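Local coordinates for protein putrescine aminotransferase (Halomonas elongata DSM 2581, PDB 6GWI) that probably catalyses the transfer of amino groups from amines such as putrescine to carbonyl acceptors, using pyridoxal-5'-phosphate as its cofactor, at residues P91-L96 and V111-S116; P80-N83 and K87-H90; A97-D102 and K332-L337. One frame throughout, in Å; residues are numbered along the deposited sequence.

Interaction 1: P91-L96 and V111-S116; sequences PPAVRL and VFFTGS. With PLP (pyridoxal-5'-phosphate), chain D.
Ala93 and Phe113 bring the first turns of helix 91-103 up to strand 108-114, their CA atoms 8.6 Å apart; one turn further along, Leu96 CA lies 9.4 Å from Val111 CA. No hydrogen bond links the two segments, so the contact rests on apolar side chains centred on the Phe113 ring. Leu96 comes in obliquely, its CD2 3.5 Å from CE1 of Phe113 and its CG 3.9 Å from CZ. Because its CG stands anti to the backbone N (chi1 177°), the isobutyl group reaches out from the helix to the ring. At the other side of the ring's outer end, CE2 lies 4.0 Å from the carbonyl O of Ala93. Within the strand, Val111 lays CG2 over one face of the same ring, offset toward its rim. Replacing Phe113 by an alanine is likely to open a gap between helix and strand and to leave CG and CD2 of Leu96 without their partner on the strand. At the end of the strand, Thr114 OG1 donates to Ser116 O at 2.9 Å, and Ser116, whose OG caps the amide of Glu119, brings CB within 3.4 Å of phosphate oxygen O1P of PLP. Helix 324-339 packs against Leu96 and helix 117-134 against Phe112 and Thr114, while strand 108-114 pairs with strand 295-300 and, in parallel, with a strand of the second subunit.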
ATOM      1  N   PRO B  91     -17.414  -5.214 -11.607  1.00 27.65           N
ATOM      2  CA  PRO B  91     -17.924  -4.054 -12.366  1.00 34.53           C
ATOM      3  C   PRO B  91     -17.232  -2.753 -11.991  1.00 33.67           C
ATOM      4  O   PRO B  91     -16.939  -1.935 -12.877  1.00 25.12           O
ATOM      5  CB  PRO B  91     -19.418  -4.016 -12.006  1.00 31.08           C
ATOM      6  CG  PRO B  91     -19.755  -5.428 -11.666  1.00 28.28           C
ATOM      7  CD  PRO B  91     -18.515  -6.010 -11.021  1.00 33.56           C
ATOM      8  N   PRO B  92     -16.978  -2.493 -10.702  1.00 26.57           N
ATOM      9  CA  PRO B  92     -16.298  -1.228 -10.363  1.00 28.42           C
ATOM     10  C   PRO B  92     -14.929  -1.094 -11.007  1.00 21.76           C
ATOM     11  O   PRO B  92     -14.607  -0.032 -11.555  1.00 21.31           O
ATOM     12  CB  PRO B  92     -16.213  -1.278  -8.831  1.00 30.97           C
ATOM     13  CG  PRO B  92     -17.378  -2.132  -8.431  1.00 36.50           C
ATOM     14  CD  PRO B  92     -17.430  -3.205  -9.491  1.00 33.78           C
ATOM     15  N   ALA B  93     -14.113  -2.149 -10.966  1.00 21.16           N
ATOM     16  CA  ALA B  93     -12.806  -2.094 -11.611  1.00 26.54           C
ATOM     17  C   ALA B  93     -12.940  -1.799 -13.099  1.00 24.62           C
ATOM     18  O   ALA B  93     -12.246  -0.928 -13.637  1.00 20.42           O
ATOM     19  CB  ALA B  93     -12.067  -3.417 -11.399  1.00 21.09           C
ATOM     20  N   VAL B  94     -13.854  -2.495 -13.775  1.00 19.38           N
ATOM     21  CA  VAL B  94     -14.029  -2.297 -15.211  1.00 19.79           C
ATOM     22  C   VAL B  94     -14.378  -0.843 -15.501  1.00 22.48           C
ATOM     23  O   VAL B  94     -13.753  -0.183 -16.340  1.00 22.64           O
ATOM     24  CB  VAL B  94     -15.112  -3.249 -15.754  1.00 25.26           C
ATOM     25  CG1 VAL B  94     -15.360  -3.003 -17.247  1.00 27.51           C
ATOM     26  CG2 VAL B  94     -14.726  -4.695 -15.498  1.00 31.07           C
ATOM     27  N   ARG B  95     -15.392  -0.326 -14.807  1.00 20.65           N
ATOM     28  CA  ARG B  95     -15.878   1.023 -15.076  1.00 24.52           C
ATOM     29  C   ARG B  95     -14.852   2.082 -14.687  1.00 21.32           C
ATOM     30  O   ARG B  95     -14.696   3.084 -15.393  1.00 22.49           O
ATOM     31  CB  ARG B  95     -17.207   1.222 -14.342  1.00 32.97           C
ATOM     32  CG  ARG B  95     -18.321   0.325 -14.902  1.00 42.67           C
ATOM     33  CD  ARG B  95     -19.664   0.499 -14.202  1.00109.31           C
ATOM     34  NE  ARG B  95     -19.572   0.198 -12.774  1.00119.70           N
ATOM     35  CZ  ARG B  95     -20.555  -0.323 -12.041  1.00101.53           C
ATOM     36  NH1 ARG B  95     -21.724  -0.627 -12.592  1.00107.22           N
ATOM     37  NH2 ARG B  95     -20.359  -0.550 -10.750  1.00 64.54           N
ATOM     38  N   LEU B  96     -14.126   1.877 -13.583  1.00 20.83           N
ATOM     39  CA  LEU B  96     -13.121   2.856 -13.177  1.00 22.60           C
ATOM     40  C   LEU B  96     -11.964   2.913 -14.172  1.00 20.63           C
ATOM     41  O   LEU B  96     -11.496   4.002 -14.526  1.00 23.78           O
ATOM     42  CB  LEU B  96     -12.597   2.528 -11.778  1.00 22.54           C
ATOM     43  CG  LEU B  96     -11.488   3.450 -11.263  1.00 21.27           C
ATOM     44  CD1 LEU B  96     -11.945   4.905 -11.220  1.00 21.21           C
ATOM     45  CD2 LEU B  96     -11.015   2.997  -9.896  1.00 20.80           C
ATOM     46  N   VAL B 111      -4.533   0.725 -16.983  1.00 18.49           N
ATOM     47  CA  VAL B 111      -4.237   1.035 -15.591  1.00 22.78           C
ATOM     48  C   VAL B 111      -4.010  -0.261 -14.824  1.00 16.02           C
ATOM     49  O   VAL B 111      -4.705  -1.260 -15.036  1.00 17.19           O
ATOM     50  CB  VAL B 111      -5.362   1.871 -14.941  1.00 26.13           C
ATOM     51  CG1 VAL B 111      -6.665   1.090 -14.894  1.00 36.64           C
ATOM     52  CG2 VAL B 111      -4.945   2.322 -13.545  1.00 37.88           C
ATOM     53  N   PHE B 112      -3.014  -0.237 -13.946  1.00 21.94           N
ATOM     54  CA  PHE B 112      -2.778  -1.272 -12.948  1.00 24.56           C
ATOM     55  C   PHE B 112      -3.119  -0.669 -11.590  1.00 20.15           C
ATOM     56  O   PHE B 112      -2.543   0.355 -11.205  1.00 21.30           O
ATOM     57  CB  PHE B 112      -1.325  -1.745 -12.985  1.00 14.79           C
ATOM     58  CG  PHE B 112      -1.053  -2.952 -12.129  1.00 20.10           C
ATOM     59  CD1 PHE B 112      -1.005  -2.842 -10.747  1.00 29.34           C
ATOM     60  CD2 PHE B 112      -0.822  -4.190 -12.705  1.00 21.01           C
ATOM     61  CE1 PHE B 112      -0.750  -3.949  -9.956  1.00 23.51           C
ATOM     62  CE2 PHE B 112      -0.564  -5.299 -11.917  1.00 24.09           C
ATOM     63  CZ  PHE B 112      -0.527  -5.177 -10.541  1.00 26.67           C
ATOM     64  N   PHE B 113      -4.061  -1.278 -10.881  1.00 16.79           N
ATOM     65  CA  PHE B 113      -4.539  -0.701  -9.634  1.00 14.09           C
ATOM     66  C   PHE B 113      -3.661  -1.112  -8.458  1.00 19.28           C
ATOM     67  O   PHE B 113      -3.121  -2.221  -8.410  1.00 18.84           O
ATOM     68  CB  PHE B 113      -5.991  -1.108  -9.367  1.00 16.97           C
ATOM     69  CG  PHE B 113      -6.977  -0.468 -10.303  1.00 27.02           C
ATOM     70  CD1 PHE B 113      -7.183   0.901 -10.286  1.00 23.02           C
ATOM     71  CD2 PHE B 113      -7.702  -1.237 -11.195  1.00 20.86           C
ATOM     72  CE1 PHE B 113      -8.090   1.491 -11.146  1.00 26.84           C
ATOM     73  CE2 PHE B 113      -8.607  -0.653 -12.056  1.00 16.67           C
ATOM     74  CZ  PHE B 113      -8.805   0.712 -12.028  1.00 22.54           C
ATOM     75  N   THR B 114      -3.514  -0.183  -7.512  1.00 15.58           N
ATOM     76  CA  THR B 114      -2.818  -0.420  -6.257  1.00 20.08           C
ATOM     77  C   THR B 114      -3.632   0.217  -5.137  1.00 19.42           C
ATOM     78  O   THR B 114      -4.710   0.775  -5.366  1.00 26.83           O
ATOM     79  CB  THR B 114      -1.397   0.160  -6.267  1.00 18.09           C
ATOM     80  OG1 THR B 114      -1.463   1.591  -6.284  1.00 22.02           O
ATOM     81  CG2 THR B 114      -0.633  -0.314  -7.480  1.00 16.64           C
ATOM     82  N   GLY B 115      -3.097   0.169  -3.921  1.00 27.73           N
ATOM     83  CA  GLY B 115      -3.773   0.755  -2.782  1.00 23.17           C
ATOM     84  C   GLY B 115      -3.300   2.145  -2.407  1.00 25.18           C
ATOM     85  O   GLY B 115      -4.009   2.869  -1.701  1.00 20.33           O
ATOM     86  N   SER B 116      -2.114   2.533  -2.879  1.00 23.48           N
ATOM     87  CA  SER B 116      -1.466   3.758  -2.435  1.00 16.96           C
ATOM     88  C   SER B 116      -0.579   4.303  -3.546  1.00 16.10           C
ATOM     89  O   SER B 116      -0.288   3.621  -4.532  1.00 18.75           O
ATOM     90  CB  SER B 116      -0.610   3.521  -1.187  1.00 19.35           C
ATOM     91  OG  SER B 116       0.435   2.614  -1.490  1.00 23.28           O
TER
HETATM   92  N1  PLP D 501       4.131  10.395  -4.848  1.00 27.25           N
HETATM   93  C2  PLP D 501       3.859  11.706  -4.522  1.00 25.75           C
HETATM   94  C2A PLP D 501       4.203  12.804  -5.492  1.00 19.04           C
HETATM   95  C3  PLP D 501       3.266  12.006  -3.298  1.00 28.49           C
HETATM   96  O3  PLP D 501       3.004  13.317  -2.994  1.00 22.72           O
HETATM   97  C4  PLP D 501       2.930  10.992  -2.395  1.00 32.11           C
HETATM   98  C4A PLP D 501       1.770  11.240  -1.466  1.00 33.98           C
HETATM   99  C5  PLP D 501       3.222   9.670  -2.741  1.00 27.59           C
HETATM  100  C6  PLP D 501       3.817   9.381  -3.965  1.00 29.53           C
HETATM  101  C5A PLP D 501       2.904   8.521  -1.808  1.00 23.92           C
HETATM  102  O4P PLP D 501       1.531   8.203  -1.801  1.00 22.66           O
HETATM  103  P   PLP D 501       0.958   7.327  -0.577  1.00 21.27           P
HETATM  104  O1P PLP D 501       1.685   6.004  -0.529  1.00 19.43           O
HETATM  105  O2P PLP D 501      -0.525   7.120  -0.773  1.00 22.77           O
HETATM  106  O3P PLP D 501       1.194   8.074   0.710  1.00 16.68           O

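Interaction 2: P80-N83 and K87-H90; sequences PYYN and KTTH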
ATOM      1  N   PRO B  80     -18.625  -6.208  -1.288  1.00 30.62           N
ATOM      2  CA  PRO B  80     -17.668  -5.368  -0.552  1.00 19.16           C
ATOM      3  C   PRO B  80     -16.237  -5.582  -1.004  1.00 18.82           C
ATOM      4  O   PRO B  80     -15.476  -4.616  -1.134  1.00 25.38           O
ATOM      5  CB  PRO B  80     -17.880  -5.788   0.909  1.00 22.80           C
ATOM      6  CG  PRO B  80     -18.421  -7.166   0.829  1.00 30.75           C
ATOM      7  CD  PRO B  80     -19.274  -7.201  -0.410  1.00 45.33           C
ATOM      8  N   TYR B  81     -15.863  -6.831  -1.274  1.00 25.75           N
ATOM      9  CA  TYR B  81     -14.529  -7.144  -1.751  1.00 23.75           C
ATOM     10  C   TYR B  81     -14.582  -8.376  -2.639  1.00 21.19           C
ATOM     11  O   TYR B  81     -15.348  -9.309  -2.381  1.00 19.50           O
ATOM     12  CB  TYR B  81     -13.544  -7.421  -0.605  1.00 21.99           C
ATOM     13  CG  TYR B  81     -12.237  -7.986  -1.120  1.00 16.39           C
ATOM     14  CD1 TYR B  81     -11.319  -7.168  -1.770  1.00 24.32           C
ATOM     15  CD2 TYR B  81     -11.937  -9.338  -1.001  1.00 20.44           C
ATOM     16  CE1 TYR B  81     -10.134  -7.671  -2.267  1.00 15.44           C
ATOM     17  CE2 TYR B  81     -10.751  -9.853  -1.495  1.00 28.21           C
ATOM     18  CZ  TYR B  81      -9.855  -9.010  -2.128  1.00 27.40           C
ATOM     19  OH  TYR B  81      -8.675  -9.502  -2.630  1.00 22.64           O
ATOM     20  N   TYR B  82     -13.775  -8.362  -3.693  1.00 18.79           N
ATOM     21  CA  TYR B  82     -13.328  -9.601  -4.308  1.00 28.65           C
ATOM     22  C   TYR B  82     -12.016  -9.320  -5.030  1.00 20.06           C
ATOM     23  O   TYR B  82     -11.702  -8.173  -5.359  1.00 21.73           O
ATOM     24  CB  TYR B  82     -14.367 -10.210  -5.252  1.00 21.85           C
ATOM     25  CG  TYR B  82     -14.020 -11.652  -5.496  1.00 22.51           C
ATOM     26  CD1 TYR B  82     -14.225 -12.608  -4.509  1.00 18.94           C
ATOM     27  CD2 TYR B  82     -13.412 -12.050  -6.676  1.00 26.00           C
ATOM     28  CE1 TYR B  82     -13.867 -13.924  -4.706  1.00 20.78           C
ATOM     29  CE2 TYR B  82     -13.053 -13.365  -6.884  1.00 22.56           C
ATOM     30  CZ  TYR B  82     -13.279 -14.297  -5.895  1.00 21.59           C
ATOM     31  OH  TYR B  82     -12.921 -15.611  -6.099  1.00 22.92           O
ATOM     32  N   ASN B  83     -11.239 -10.377  -5.242  1.00 20.74           N
ATOM     33  CA  ASN B  83      -9.906 -10.206  -5.795  1.00 20.91           C
ATOM     34  C   ASN B  83      -9.966 -10.098  -7.315  1.00 21.08           C
ATOM     35  O   ASN B  83     -10.931 -10.511  -7.963  1.00 25.33           O
ATOM     36  CB  ASN B  83      -8.985 -11.359  -5.378  1.00 23.88           C
ATOM     37  CG  ASN B  83      -9.284 -12.654  -6.113  1.00 18.78           C
ATOM     38  OD1 ASN B  83      -8.969 -12.801  -7.296  1.00 16.61           O
ATOM     39  ND2 ASN B  83      -9.871 -13.613  -5.404  1.00 26.15           N
ATOM     40  N   LYS B  87      -8.214 -14.817 -12.530  1.00 23.17           N
ATOM     41  CA  LYS B  87      -8.826 -14.560 -13.835  1.00 21.99           C
ATOM     42  C   LYS B  87     -10.189 -13.892 -13.649  1.00 27.53           C
ATOM     43  O   LYS B  87     -11.170 -14.233 -14.315  1.00 25.64           O
ATOM     44  CB  LYS B  87      -8.957 -15.847 -14.657  1.00 19.79           C
ATOM     45  CG  LYS B  87      -7.634 -16.548 -14.983  1.00 20.39           C
ATOM     46  CD  LYS B  87      -7.876 -17.871 -15.716  1.00 49.08           C
ATOM     47  CE  LYS B  87      -6.574 -18.536 -16.157  1.00 60.50           C
ATOM     48  NZ  LYS B  87      -6.792 -19.894 -16.744  1.00 49.74           N
ATOM     49  N   THR B  88     -10.249 -12.941 -12.712  1.00 29.07           N
ATOM     50  CA  THR B  88     -11.494 -12.307 -12.311  1.00 26.48           C
ATOM     51  C   THR B  88     -11.367 -10.792 -12.337  1.00 20.70           C
ATOM     52  O   THR B  88     -10.285 -10.233 -12.134  1.00 22.07           O
ATOM     53  CB  THR B  88     -11.927 -12.705 -10.887  1.00 26.78           C
ATOM     54  OG1 THR B  88     -10.784 -12.690 -10.018  1.00 28.11           O
ATOM     55  CG2 THR B  88     -12.584 -14.071 -10.869  1.00 29.84           C
ATOM     56  N   THR B  89     -12.502 -10.138 -12.563  1.00 21.35           N
ATOM     57  CA  THR B  89     -12.650  -8.705 -12.363  1.00 22.80           C
ATOM     58  C   THR B  89     -14.015  -8.478 -11.722  1.00 22.67           C
ATOM     59  O   THR B  89     -14.729  -9.427 -11.385  1.00 23.17           O
ATOM     60  CB  THR B  89     -12.492  -7.933 -13.680  1.00 24.23           C
ATOM     61  OG1 THR B  89     -12.414  -6.526 -13.405  1.00 21.52           O
ATOM     62  CG2 THR B  89     -13.663  -8.201 -14.624  1.00 27.16           C
ATOM     63  N   HIS B  90     -14.382  -7.214 -11.544  1.00 24.89           N
ATOM     64  CA  HIS B  90     -15.703  -6.871 -11.037  1.00 28.93           C
ATOM     65  C   HIS B  90     -16.126  -5.553 -11.655  1.00 20.08           C
ATOM     66  O   HIS B  90     -15.288  -4.823 -12.206  1.00 22.36           O
ATOM     67  CB  HIS B  90     -15.719  -6.800  -9.504  1.00 25.07           C
ATOM     68  CG  HIS B  90     -14.569  -6.043  -8.918  1.00 29.21           C
ATOM     69  ND1 HIS B  90     -14.420  -4.683  -9.071  1.00 32.76           N
ATOM     70  CD2 HIS B  90     -13.515  -6.455  -8.173  1.00 37.20           C
ATOM     71  CE1 HIS B  90     -13.326  -4.288  -8.444  1.00 34.72           C
ATOM     72  NE2 HIS B  90     -12.755  -5.345  -7.895  1.00 26.60           N
TER
HETATM   73  O   HOH W   1     -10.338  -5.911  -6.281  1.00 18.99           O
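The Tyr82 ring meets Thr88 at its edge, with CE2 3.9 Å from OG1 of Thr88 and that oxygen near the ring plane. Over one face of the phenol lies the amide of Asn83, its ND2 3.4 Å above the plane of the Tyr82 ring and offset toward the rim; the same ND2 donates to Gly55 O of the second subunit. The His90 imidazole likewise uses its edge, CD2 lying 3.8 Å from the carbonyl O of Tyr82. A water in the imidazole plane joins the two groups: it donates to Tyr82 O at 2.8 Å and is hydrogen-bonded to His90 NE2 at 3.0 Å, which ties down one edge of the buried ring.

The one direct hydrogen bond between the segments runs from Thr88 OG1 to Asn83 O, 3.0 Å long. It is bent, with a C=O...donor angle of 124°, and the hydroxyl sits above the carbonyl plane, 47° out of it. Thr88 can make this bond because OG1 is rotated between its own backbone N and carbonyl carbon (chi1 43°). OG1 also receives a weak hydrogen bond from Phe86 N. The carboxamide oxygen of Asn83, whose side chain is about 9 Å from a bound PLP, accepts from the amides of Phe85 and Phe86. Together these bonds tighten a chain reversal between helix 66-78 and strand 88-89. The bond from Phe85 N to Asn83 OD1 forms an Asx turn ahead of strand 88-89, which pairs in parallel with a strand of the second subunit at the dimer interface of this class-III aminotransferase.

Interaction 3: A97-D102 and K332-L337; sequences AEKLCD and KNLELL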
ATOM      1  N   ALA B  97     -11.477   1.753 -14.616  1.00 20.21           N
ATOM      2  CA  ALA B  97     -10.404   1.732 -15.605  1.00 21.65           C
ATOM      3  C   ALA B  97     -10.835   2.412 -16.899  1.00 21.69           C
ATOM      4  O   ALA B  97     -10.047   3.127 -17.529  1.00 22.27           O
ATOM      5  CB  ALA B  97      -9.964   0.292 -15.870  1.00 19.79           C
ATOM      6  N   GLU B  98     -12.079   2.182 -17.328  1.00 24.80           N
ATOM      7  CA  GLU B  98     -12.587   2.870 -18.508  1.00 31.43           C
ATOM      8  C   GLU B  98     -12.558   4.380 -18.306  1.00 34.94           C
ATOM      9  O   GLU B  98     -11.972   5.119 -19.107  1.00 24.75           O
ATOM     10  CB  GLU B  98     -14.010   2.400 -18.819  1.00 33.60           C
ATOM     11  CG  GLU B  98     -14.646   3.100 -20.011  1.00 52.27           C
ATOM     12  CD  GLU B  98     -16.082   2.674 -20.250  1.00 52.48           C
ATOM     13  OE1 GLU B  98     -16.752   2.249 -19.284  1.00 41.03           O
ATOM     14  OE2 GLU B  98     -16.542   2.767 -21.407  1.00 50.42           O
ATOM     15  N   LYS B  99     -13.178   4.855 -17.223  1.00 35.67           N
ATOM     16  CA  LYS B  99     -13.254   6.290 -16.976  1.00 30.94           C
ATOM     17  C   LYS B  99     -11.864   6.902 -16.853  1.00 31.20           C
ATOM     18  O   LYS B  99     -11.590   7.966 -17.421  1.00 26.42           O
ATOM     19  CB  LYS B  99     -14.067   6.546 -15.705  1.00 35.78           C
ATOM     20  CG  LYS B  99     -14.393   8.005 -15.438  1.00 32.63           C
ATOM     21  CD  LYS B  99     -15.387   8.520 -16.457  1.00 37.79           C
ATOM     22  CE  LYS B  99     -15.935   9.874 -16.070  1.00 51.99           C
ATOM     23  NZ  LYS B  99     -16.842  10.406 -17.125  1.00 70.51           N
ATOM     24  N   LEU B 100     -10.969   6.237 -16.118  1.00 25.34           N
ATOM     25  CA  LEU B 100      -9.634   6.782 -15.892  1.00 32.71           C
ATOM     26  C   LEU B 100      -8.864   6.919 -17.197  1.00 27.45           C
ATOM     27  O   LEU B 100      -8.240   7.952 -17.461  1.00 25.28           O
ATOM     28  CB  LEU B 100      -8.854   5.884 -14.935  1.00 30.57           C
ATOM     29  CG  LEU B 100      -8.737   6.300 -13.473  1.00 32.80           C
ATOM     30  CD1 LEU B 100      -7.944   5.228 -12.736  1.00 30.67           C
ATOM     31  CD2 LEU B 100      -8.090   7.671 -13.317  1.00 27.15           C
ATOM     32  N   CYS B 101      -8.860   5.860 -18.005  1.00 23.33           N
ATOM     33  CA  CYS B 101      -8.100   5.885 -19.246  1.00 33.87           C
ATOM     34  C   CYS B 101      -8.701   6.864 -20.242  1.00 30.42           C
ATOM     35  O   CYS B 101      -7.969   7.448 -21.048  1.00 37.01           O
ATOM     36  CB  CYS B 101      -8.026   4.472 -19.819  1.00 30.89           C
ATOM     37  SG  CYS B 101      -7.163   3.323 -18.705  1.00 32.70           S
ATOM     38  N   ASP B 102     -10.020   7.073 -20.192  1.00 37.73           N
ATOM     39  CA  ASP B 102     -10.636   8.084 -21.045  1.00 53.58           C
ATOM     40  C   ASP B 102     -10.190   9.489 -20.653  1.00 35.26           C
ATOM     41  O   ASP B 102     -10.091  10.367 -21.518  1.00 29.42           O
ATOM     42  CB  ASP B 102     -12.159   7.969 -20.981  1.00 93.73           C
ATOM     43  CG  ASP B 102     -12.675   6.681 -21.605  1.00 99.36           C
ATOM     44  OD1 ASP B 102     -11.855   5.892 -22.119  1.00 95.34           O
ATOM     45  OD2 ASP B 102     -13.903   6.455 -21.573  1.00 97.47           O
ATOM     46  N   LYS B 332     -17.136   7.372  -8.739  1.00 24.63           N
ATOM     47  CA  LYS B 332     -18.125   8.416  -8.496  1.00 28.41           C
ATOM     48  C   LYS B 332     -17.445   9.767  -8.315  1.00 20.53           C
ATOM     49  O   LYS B 332     -17.950  10.792  -8.785  1.00 27.97           O
ATOM     50  CB  LYS B 332     -18.968   8.063  -7.272  1.00 30.66           C
ATOM     51  CG  LYS B 332     -20.227   8.907  -7.116  1.00 40.38           C
ATOM     52  CD  LYS B 332     -21.157   8.698  -8.311  1.00 38.57           C
ATOM     53  CE  LYS B 332     -22.621   8.854  -7.939  1.00 58.59           C
ATOM     54  NZ  LYS B 332     -23.488   8.930  -9.151  1.00 76.22           N
ATOM     55  N   ASN B 333     -16.293   9.781  -7.640  1.00 24.80           N
ATOM     56  CA  ASN B 333     -15.534  11.016  -7.474  1.00 30.34           C
ATOM     57  C   ASN B 333     -15.147  11.610  -8.824  1.00 21.74           C
ATOM     58  O   ASN B 333     -15.339  12.808  -9.064  1.00 24.70           O
ATOM     59  CB  ASN B 333     -14.294  10.740  -6.619  1.00 28.10           C
ATOM     60  CG  ASN B 333     -13.392  11.948  -6.486  1.00 24.05           C
ATOM     61  OD1 ASN B 333     -13.740  12.929  -5.833  1.00 27.02           O
ATOM     62  ND2 ASN B 333     -12.214  11.873  -7.094  1.00 29.34           N
ATOM     63  N   LEU B 334     -14.616  10.784  -9.731  1.00 25.56           N
ATOM     64  CA  LEU B 334     -14.262  11.281 -11.057  1.00 31.02           C
ATOM     65  C   LEU B 334     -15.490  11.795 -11.806  1.00 29.26           C
ATOM     66  O   LEU B 334     -15.431  12.843 -12.459  1.00 25.72           O
ATOM     67  CB  LEU B 334     -13.568  10.190 -11.870  1.00 28.61           C
ATOM     68  CG  LEU B 334     -12.263   9.630 -11.304  1.00 27.25           C
ATOM     69  CD1 LEU B 334     -11.748   8.521 -12.205  1.00 27.11           C
ATOM     70  CD2 LEU B 334     -11.224  10.731 -11.153  1.00 33.66           C
ATOM     71  N   GLU B 335     -16.605  11.059 -11.745  1.00 39.64           N
ATOM     72  CA  GLU B 335     -17.818  11.490 -12.438  1.00 36.85           C
ATOM     73  C   GLU B 335     -18.296  12.844 -11.925  1.00 31.50           C
ATOM     74  O   GLU B 335     -18.774  13.680 -12.702  1.00 30.68           O
ATOM     75  CB  GLU B 335     -18.920  10.443 -12.271  1.00 65.14           C
ATOM     76  CG  GLU B 335     -18.692   9.160 -13.055  1.00 68.70           C
ATOM     77  CD  GLU B 335     -19.594   8.024 -12.599  1.00 51.97           C
ATOM     78  OE1 GLU B 335     -20.241   8.153 -11.538  1.00 53.06           O
ATOM     79  OE2 GLU B 335     -19.649   6.991 -13.300  1.00 40.71           O
ATOM     80  N   LEU B 336     -18.196  13.069 -10.612  1.00 32.20           N
ATOM     81  CA  LEU B 336     -18.608  14.344 -10.037  1.00 32.23           C
ATOM     82  C   LEU B 336     -17.641  15.456 -10.427  1.00 33.35           C
ATOM     83  O   LEU B 336     -18.064  16.545 -10.835  1.00 33.07           O
ATOM     84  CB  LEU B 336     -18.695  14.223  -8.517  1.00 34.21           C
ATOM     85  CG  LEU B 336     -19.847  13.373  -7.985  1.00 26.95           C
ATOM     86  CD1 LEU B 336     -19.662  13.108  -6.502  1.00 27.40           C
ATOM     87  CD2 LEU B 336     -21.178  14.057  -8.251  1.00 30.27           C
ATOM     88  N   LEU B 337     -16.334  15.197 -10.312  1.00 28.05           N
ATOM     89  CA  LEU B 337     -15.349  16.194 -10.716  1.00 33.86           C
ATOM     90  C   LEU B 337     -15.608  16.657 -12.140  1.00 31.93           C
ATOM     91  O   LEU B 337     -15.499  17.850 -12.447  1.00 29.30           O
ATOM     92  CB  LEU B 337     -13.936  15.624 -10.607  1.00 27.31           C
ATOM     93  CG  LEU B 337     -13.312  15.534  -9.216  1.00 36.13           C
ATOM     94  CD1 LEU B 337     -12.059  14.670  -9.256  1.00 35.88           C
ATOM     95  CD2 LEU B 337     -12.996  16.919  -8.689  1.00 21.97           C
TER
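Leu100 against Leu334 and Lys99 against Glu335 form a partly buried helix-helix contact between segments 97-102 and 332-337, 230 residues apart in sequence, on helix 91-103 and helix 324-339. The two segments run in broadly the same direction, their axes inclined at 41° and 10.5 Å apart at closest approach. Lys99 and Leu334 mark the nearest backbone point, with CA atoms 7.8 Å from each other.

On the buried side the leucines meet at about a right angle: CD1 of Leu334 lies 3.9 Å from CD2 of Leu100 and almost as near its CG. Leu100 has a chi1 of -101°, away from a staggered position, which swings its branched end nearer to helix 324-339 than its CB direction would suggest. Phe262, from a loop, packs on both leucines, and Phe113 of strand 108-114 adds to the apolar surroundings of Leu100.

The class-III aminotransferases belong to the PLP-dependent fold type I, and here Asn333 ties helix 324-339 to the chain just after the pocket residue Lys285. Its OD1 is hydrogen-bonded to Ser289 OG, and its ND2 makes weak bonds to the carbonyls of Gly286 and Leu287.

Toward the more exposed side the aliphatic chain of Lys99 does the work. Its CG lies 4.2 Å from Leu334 CD1, and the bend at chi2 (69°) carries CE to 4.1 Å from CG of Glu335. Their charged ends do not meet: NZ of Lys99 is 5.8 Å from OE2 of Glu335, and its salt bridge goes to Glu338, about one turn further along. Across helix 91-103, His14 of the second subunit packs on Ala97 and Cys101.

Overall arrangement
Along the chain, interaction 2 closes before interaction 1 opens, strand 88-89 leading directly into helix 91-103. That helix serves interactions 1 and 3 in succession, and their segments alternate in sequence. The centre of interaction 1 lies about 10 Å from that of interaction 2 and about 11 Å from that of interaction 3; the centres of interactions 2 and 3 are about 19 Å apart. Interaction 1 touches both others: Val94 CG2 packs 3.6 Å from Thr89 OG1, and Leu96 CD1 lies 3.8 Å from Leu334 CD1. Interactions 2 and 3 do not touch. Helix 91-103 thus packs between strand 108-114 and helix 324-339, and all three contacts border the second subunit, connecting the dimer interface with the surroundings of the cofactor.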